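Long-range contact in ATP grasp ligase (Microcystis aeruginosa MRC, PDB 5IG9), which probably uses ATP to activate a carboxylate and join it to a hydroxyl as an ester, as a microviridin-type ATP-grasp ligase: residues F30-D44 with G53-K65. Sequence-based numbering, arbitrary orientation.
Sequences FRFDTDRFPTEVKVD and GIITDGDQKLELK
A small antiparallel meander, strands 42-47, 54-57 and 60-63, packs against edge strand 29-33 of the parallel sheet. Lys42 and Thr56 form a hydrogen-bonded pair, with Thr56 N 2.6 Å from Lys42 O; Asp44 and Ile54 form the next such pair, while Val43 faces Ile55 in the non-hydrogen-bonded pair between. Val43 and Ile55 turn to the buried face, where branched aliphatic residues suit both strand and core: with chi1 at -49°, Ile55 sets CG2 opposite its backbone N, turning it to Val41 CG1 at 3.7 Å and to Phe30 and Phe32.

Strand 30-33 crosses strand 54-57 at 79° with axes 8.9 Å apart, too far for backbone bonds, so side chains join the layers. The broad Phe30 ring packs against strand 60-63: Leu62 CB sits over the centre of one face, 3.6 Å from the centroid in a CH-pi contact, and Gln60 CB meets the ring edge.

At the turn end, Arg36 grips Asp57 end-on, NH2 to OD1 at 2.6 Å and NH1 to OD2 at 2.8 Å, with guanidinium and carboxylate planes 34° apart. Its NE points straight at Glu40 OE1 (3.0 Å), and NH1 also reaches Asp33 OD2, itself part of a carboxylate bound by Arg31. Only an arginine offers this many directed N-H groups; the cation probably also eases the proximity of three acids. A leucine here would probably leave Asp57 and Glu40 without their guanidinium mate, Asp33 with Arg31 alone, and the turn less firmly tied to the loop.

Asp44 uses its carboxylate on Ser145 and Asn147 of the second subunit, whose strand extends the sheet. The type II' turn from Asp57 to Gln60, with Gly58 at positive phi, completes a beta-meander at the edge of a parallel sheet, consistent with a Rossmann-like pre-ATP-grasp domain.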
loop_
_atom_site.group_PDB
_atom_site.type_symbol
_atom_site.label_atom_id
_atom_site.label_comp_id
_atom_site.label_asym_id
_atom_site.label_seq_id
_atom_site.Cartn_x
_atom_site.Cartn_y
_atom_site.Cartn_z
ATOM N N PHE A 30 -24.417 2.502 5.657
ATOM C CA PHE A 30 -24.042 3.857 5.275
ATOM C C PHE A 30 -23.072 3.792 4.105
ATOM O O PHE A 30 -22.079 3.059 4.161
ATOM C CB PHE A 30 -23.410 4.604 6.453
ATOM C CG PHE A 30 -22.996 6.018 6.134
ATOM C CD1 PHE A 30 -23.885 7.068 6.299
ATOM C CD2 PHE A 30 -21.716 6.299 5.683
ATOM C CE1 PHE A 30 -23.508 8.368 6.010
ATOM C CE2 PHE A 30 -21.333 7.597 5.392
ATOM C CZ PHE A 30 -22.230 8.633 5.556
ATOM N N ARG A 31 -23.357 4.560 3.055
ATOM C CA ARG A 31 -22.505 4.628 1.873
ATOM C C ARG A 31 -21.557 5.815 1.996
ATOM O O ARG A 31 -22.003 6.960 2.121
ATOM C CB ARG A 31 -23.342 4.749 0.600
ATOM C CG ARG A 31 -22.523 5.105 -0.632
ATOM C CD ARG A 31 -23.302 4.884 -1.913
ATOM N NE ARG A 31 -22.515 5.244 -3.084
ATOM C CZ ARG A 31 -22.824 4.892 -4.326
ATOM N NH1 ARG A 31 -23.906 4.163 -4.554
ATOM N NH2 ARG A 31 -22.050 5.260 -5.338
ATOM N N PHE A 32 -20.257 5.543 1.935
ATOM C CA PHE A 32 -19.222 6.565 2.063
ATOM C C PHE A 32 -18.494 6.684 0.727
ATOM O O PHE A 32 -17.665 5.836 0.387
ATOM C CB PHE A 32 -18.259 6.214 3.195
ATOM C CG PHE A 32 -17.085 7.151 3.317
ATOM C CD1 PHE A 32 -17.261 8.523 3.231
ATOM C CD2 PHE A 32 -15.810 6.658 3.547
ATOM C CE1 PHE A 32 -16.182 9.387 3.351
ATOM C CE2 PHE A 32 -14.730 7.517 3.670
ATOM C CZ PHE A 32 -14.917 8.882 3.572
ATOM N N ASP A 33 -18.800 7.740 -0.025
ATOM C CA ASP A 33 -18.157 7.981 -1.315
ATOM C C ASP A 33 -16.817 8.657 -1.065
ATOM O O ASP A 33 -16.756 9.837 -0.710
ATOM C CB ASP A 33 -19.052 8.821 -2.220
ATOM C CG ASP A 33 -20.318 8.089 -2.628
ATOM O OD1 ASP A 33 -20.287 6.842 -2.708
ATOM O OD2 ASP A 33 -21.345 8.758 -2.867
ATOM N N THR A 34 -15.733 7.901 -1.255
ATOM C CA THR A 34 -14.405 8.415 -0.938
ATOM C C THR A 34 -14.005 9.565 -1.851
ATOM O O THR A 34 -13.235 10.440 -1.440
ATOM C CB THR A 34 -13.371 7.291 -1.022
ATOM O OG1 THR A 34 -13.467 6.645 -2.297
ATOM C CG2 THR A 34 -13.604 6.268 0.075
ATOM N N ASP A 35 -14.512 9.589 -3.085
ATOM C CA ASP A 35 -14.140 10.657 -4.005
ATOM C C ASP A 35 -14.806 11.982 -3.661
ATOM O O ASP A 35 -14.308 13.036 -4.071
ATOM C CB ASP A 35 -14.473 10.258 -5.443
ATOM C CG ASP A 35 -15.954 10.030 -5.658
ATOM O OD1 ASP A 35 -16.628 9.557 -4.719
ATOM O OD2 ASP A 35 -16.444 10.325 -6.767
ATOM N N ARG A 36 -15.909 11.957 -2.916
ATOM C CA ARG A 36 -16.590 13.172 -2.492
ATOM C C ARG A 36 -16.074 13.696 -1.158
ATOM O O ARG A 36 -16.720 14.552 -0.546
ATOM C CB ARG A 36 -18.099 12.926 -2.435
ATOM C CG ARG A 36 -18.687 12.615 -3.804
ATOM C CD ARG A 36 -20.173 12.316 -3.757
ATOM N NE ARG A 36 -20.894 13.201 -2.852
ATOM C CZ ARG A 36 -21.578 12.778 -1.794
ATOM N NH1 ARG A 36 -21.640 11.482 -1.522
ATOM N NH2 ARG A 36 -22.209 13.647 -1.014
ATOM N N PHE A 37 -14.936 13.189 -0.699
ATOM C CA PHE A 37 -14.200 13.731 0.435
ATOM C C PHE A 37 -12.910 14.317 -0.118
ATOM O O PHE A 37 -12.262 13.689 -0.950
ATOM C CB PHE A 37 -13.916 12.636 1.474
ATOM C CG PHE A 37 -12.856 12.999 2.485
ATOM C CD1 PHE A 37 -13.184 13.707 3.631
ATOM C CD2 PHE A 37 -11.539 12.606 2.304
ATOM C CE1 PHE A 37 -12.214 14.032 4.565
ATOM C CE2 PHE A 37 -10.566 12.929 3.236
ATOM C CZ PHE A 37 -10.905 13.643 4.367
ATOM N N PRO A 38 -12.514 15.513 0.347
ATOM C CA PRO A 38 -13.110 16.336 1.404
ATOM C C PRO A 38 -14.054 17.424 0.900
ATOM O O PRO A 38 -14.580 18.200 1.699
ATOM C CB PRO A 38 -11.887 16.970 2.050
ATOM C CG PRO A 38 -10.978 17.208 0.877
ATOM C CD PRO A 38 -11.216 16.060 -0.085
ATOM N N THR A 39 -14.258 17.471 -0.418
ATOM C CA THR A 39 -15.018 18.561 -1.024
ATOM C C THR A 39 -16.469 18.596 -0.541
ATOM O O THR A 39 -17.038 19.683 -0.382
ATOM C CB THR A 39 -14.949 18.441 -2.550
ATOM O OG1 THR A 39 -13.586 18.575 -2.977
ATOM C CG2 THR A 39 -15.787 19.523 -3.229
ATOM N N GLU A 40 -17.082 17.439 -0.287
ATOM C CA GLU A 40 -18.493 17.435 0.099
ATOM C C GLU A 40 -18.767 16.706 1.405
ATOM O O GLU A 40 -19.605 17.163 2.188
ATOM C CB GLU A 40 -19.338 16.808 -1.033
ATOM C CG GLU A 40 -19.058 17.414 -2.396
ATOM C CD GLU A 40 -19.706 16.652 -3.526
ATOM O OE1 GLU A 40 -20.832 16.140 -3.336
ATOM O OE2 GLU A 40 -19.083 16.557 -4.605
ATOM N N VAL A 41 -18.082 15.599 1.661
ATOM C CA VAL A 41 -18.331 14.789 2.849
ATOM C C VAL A 41 -17.444 15.276 3.983
ATOM O O VAL A 41 -16.251 15.533 3.790
ATOM C CB VAL A 41 -18.090 13.295 2.553
ATOM C CG1 VAL A 41 -18.418 12.435 3.764
ATOM C CG2 VAL A 41 -18.907 12.856 1.349
ATOM N N LYS A 42 -18.032 15.424 5.169
ATOM C CA LYS A 42 -17.304 15.811 6.370
ATOM C C LYS A 42 -16.933 14.568 7.162
ATOM O O LYS A 42 -17.801 13.753 7.491
ATOM C CB LYS A 42 -18.141 16.749 7.243
ATOM C CG LYS A 42 -18.539 18.050 6.579
ATOM C CD LYS A 42 -17.324 18.811 6.077
ATOM C CE LYS A 42 -17.511 20.310 6.241
ATOM N NZ LYS A 42 -18.875 20.744 5.830
ATOM N N VAL A 43 -15.649 14.430 7.475
ATOM C CA VAL A 43 -15.145 13.326 8.279
ATOM C C VAL A 43 -14.408 13.914 9.475
ATOM O O VAL A 43 -13.518 14.758 9.310
ATOM C CB VAL A 43 -14.220 12.399 7.467
ATOM C CG1 VAL A 43 -13.771 11.214 8.312
ATOM C CG2 VAL A 43 -14.919 11.915 6.206
ATOM N N ASP A 44 -14.790 13.483 10.676
ATOM C CA ASP A 44 -14.137 13.903 11.910
ATOM C C ASP A 44 -13.629 12.663 12.629
ATOM O O ASP A 44 -14.418 11.774 12.968
ATOM C CB ASP A 44 -15.094 14.696 12.800
ATOM C CG ASP A 44 -15.558 15.977 12.150
ATOM O OD1 ASP A 44 -14.763 16.583 11.401
ATOM O OD2 ASP A 44 -16.720 16.375 12.382
ATOM N N GLY A 53 -15.932 9.739 16.561
ATOM C CA GLY A 53 -15.714 9.947 15.142
ATOM C C GLY A 53 -17.024 9.882 14.381
ATOM O O GLY A 53 -17.933 9.112 14.713
ATOM N N ILE A 54 -17.130 10.705 13.346
ATOM C CA ILE A 54 -18.414 10.926 12.691
ATOM C C ILE A 54 -18.170 11.298 11.235
ATOM O O ILE A 54 -17.291 12.109 10.919
ATOM C CB ILE A 54 -19.224 12.009 13.436
ATOM C CG1 ILE A 54 -20.569 12.247 12.767
ATOM C CG2 ILE A 54 -18.429 13.301 13.555
ATOM C CD1 ILE A 54 -21.473 13.111 13.590
ATOM N N ILE A 55 -18.959 10.695 10.353
ATOM C CA ILE A 55 -18.956 10.999 8.929
ATOM C C ILE A 55 -20.286 11.655 8.597
ATOM O O ILE A 55 -21.349 11.090 8.883
ATOM C CB ILE A 55 -18.754 9.734 8.078
ATOM C CG1 ILE A 55 -17.575 8.918 8.605
ATOM C CG2 ILE A 55 -18.558 10.100 6.619
ATOM C CD1 ILE A 55 -17.349 7.636 7.851
ATOM N N THR A 56 -20.232 12.841 7.999
ATOM C CA THR A 56 -21.428 13.602 7.664
ATOM C C THR A 56 -21.514 13.784 6.156
ATOM O O THR A 56 -20.580 14.308 5.541
ATOM C CB THR A 56 -21.428 14.967 8.357
ATOM O OG1 THR A 56 -21.322 14.796 9.778
ATOM C CG2 THR A 56 -22.703 15.726 8.036
ATOM N N ASP A 57 -22.633 13.359 5.566
ATOM C CA ASP A 57 -22.915 13.538 4.140
ATOM C C ASP A 57 -24.302 14.160 4.009
ATOM O O ASP A 57 -25.304 13.440 3.951
ATOM C CB ASP A 57 -22.832 12.209 3.389
ATOM C CG ASP A 57 -22.833 12.379 1.874
ATOM O OD1 ASP A 57 -23.106 13.499 1.389
ATOM O OD2 ASP A 57 -22.567 11.386 1.167
ATOM N N GLY A 58 -24.357 15.491 3.950
ATOM C CA GLY A 58 -25.621 16.199 3.856
ATOM C C GLY A 58 -26.527 15.894 5.032
ATOM O O GLY A 58 -26.141 16.085 6.190
ATOM N N ASP A 59 -27.733 15.400 4.740
ATOM C CA ASP A 59 -28.648 14.957 5.784
ATOM C C ASP A 59 -28.173 13.683 6.476
ATOM O O ASP A 59 -28.537 13.454 7.633
ATOM C CB ASP A 59 -30.046 14.732 5.200
ATOM C CG ASP A 59 -30.073 13.628 4.151
ATOM O OD1 ASP A 59 -29.736 13.907 2.979
ATOM O OD2 ASP A 59 -30.440 12.483 4.491
ATOM N N GLN A 60 -27.371 12.856 5.806
ATOM C CA GLN A 60 -26.951 11.587 6.386
ATOM C C GLN A 60 -25.766 11.782 7.322
ATOM O O GLN A 60 -24.931 12.667 7.122
ATOM C CB GLN A 60 -26.601 10.580 5.291
ATOM C CG GLN A 60 -27.793 9.785 4.775
ATOM C CD GLN A 60 -27.380 8.618 3.893
ATOM O OE1 GLN A 60 -26.784 8.808 2.833
ATOM N NE2 GLN A 60 -27.685 7.403 4.337
ATOM N N LYS A 61 -25.699 10.935 8.346
ATOM C CA LYS A 61 -24.739 11.083 9.430
ATOM C C LYS A 61 -24.445 9.712 10.015
ATOM O O LYS A 61 -25.371 8.963 10.341
ATOM C CB LYS A 61 -25.288 12.030 10.505
ATOM C CG LYS A 61 -24.459 12.104 11.775
ATOM C CD LYS A 61 -24.834 13.332 12.591
ATOM C CE LYS A 61 -24.437 14.614 11.869
ATOM N NZ LYS A 61 -25.361 15.733 12.214
ATOM N N LEU A 62 -23.163 9.385 10.147
ATOM C CA LEU A 62 -22.740 8.058 10.581
ATOM C C LEU A 62 -21.752 8.205 11.729
ATOM O O LEU A 62 -20.648 8.721 11.537
ATOM C CB LEU A 62 -22.122 7.279 9.411
ATOM C CG LEU A 62 -21.718 5.810 9.557
ATOM C CD1 LEU A 62 -20.210 5.699 9.689
ATOM C CD2 LEU A 62 -22.420 5.121 10.726
ATOM N N GLU A 63 -22.153 7.764 12.915
ATOM C CA GLU A 63 -21.252 7.731 14.054
ATOM C C GLU A 63 -20.419 6.460 13.988
ATOM O O GLU A 63 -20.960 5.360 13.840
ATOM C CB GLU A 63 -22.031 7.803 15.368
ATOM C CG GLU A 63 -22.812 9.098 15.559
ATOM C CD GLU A 63 -22.509 9.777 16.885
ATOM O OE1 GLU A 63 -22.524 11.027 16.933
ATOM O OE2 GLU A 63 -22.252 9.065 17.878
ATOM N N LEU A 64 -19.098 6.611 14.094
ATOM C CA LEU A 64 -18.203 5.481 13.875
ATOM C C LEU A 64 -18.273 4.443 14.986
ATOM O O LEU A 64 -17.799 3.320 14.792
ATOM C CB LEU A 64 -16.770 5.976 13.712
ATOM C CG LEU A 64 -16.567 6.880 12.497
ATOM C CD1 LEU A 64 -15.146 7.406 12.461
ATOM C CD2 LEU A 64 -16.899 6.139 11.213
ATOM N N LYS A 65 -18.844 4.782 16.143
ATOM C CA LYS A 65 -18.999 3.783 17.195
ATOM C C LYS A 65 -20.075 2.761 16.857
ATOM O O LYS A 65 -20.063 1.658 17.416
ATOM C CB LYS A 65 -19.328 4.456 18.528
ATOM C CG LYS A 65 -20.655 5.203 18.542
ATOM C CD LYS A 65 -20.998 5.697 19.940
ATOM C CE LYS A 65 -22.334 6.425 19.959
ATOM N NZ LYS A 65 -22.710 6.858 21.335
#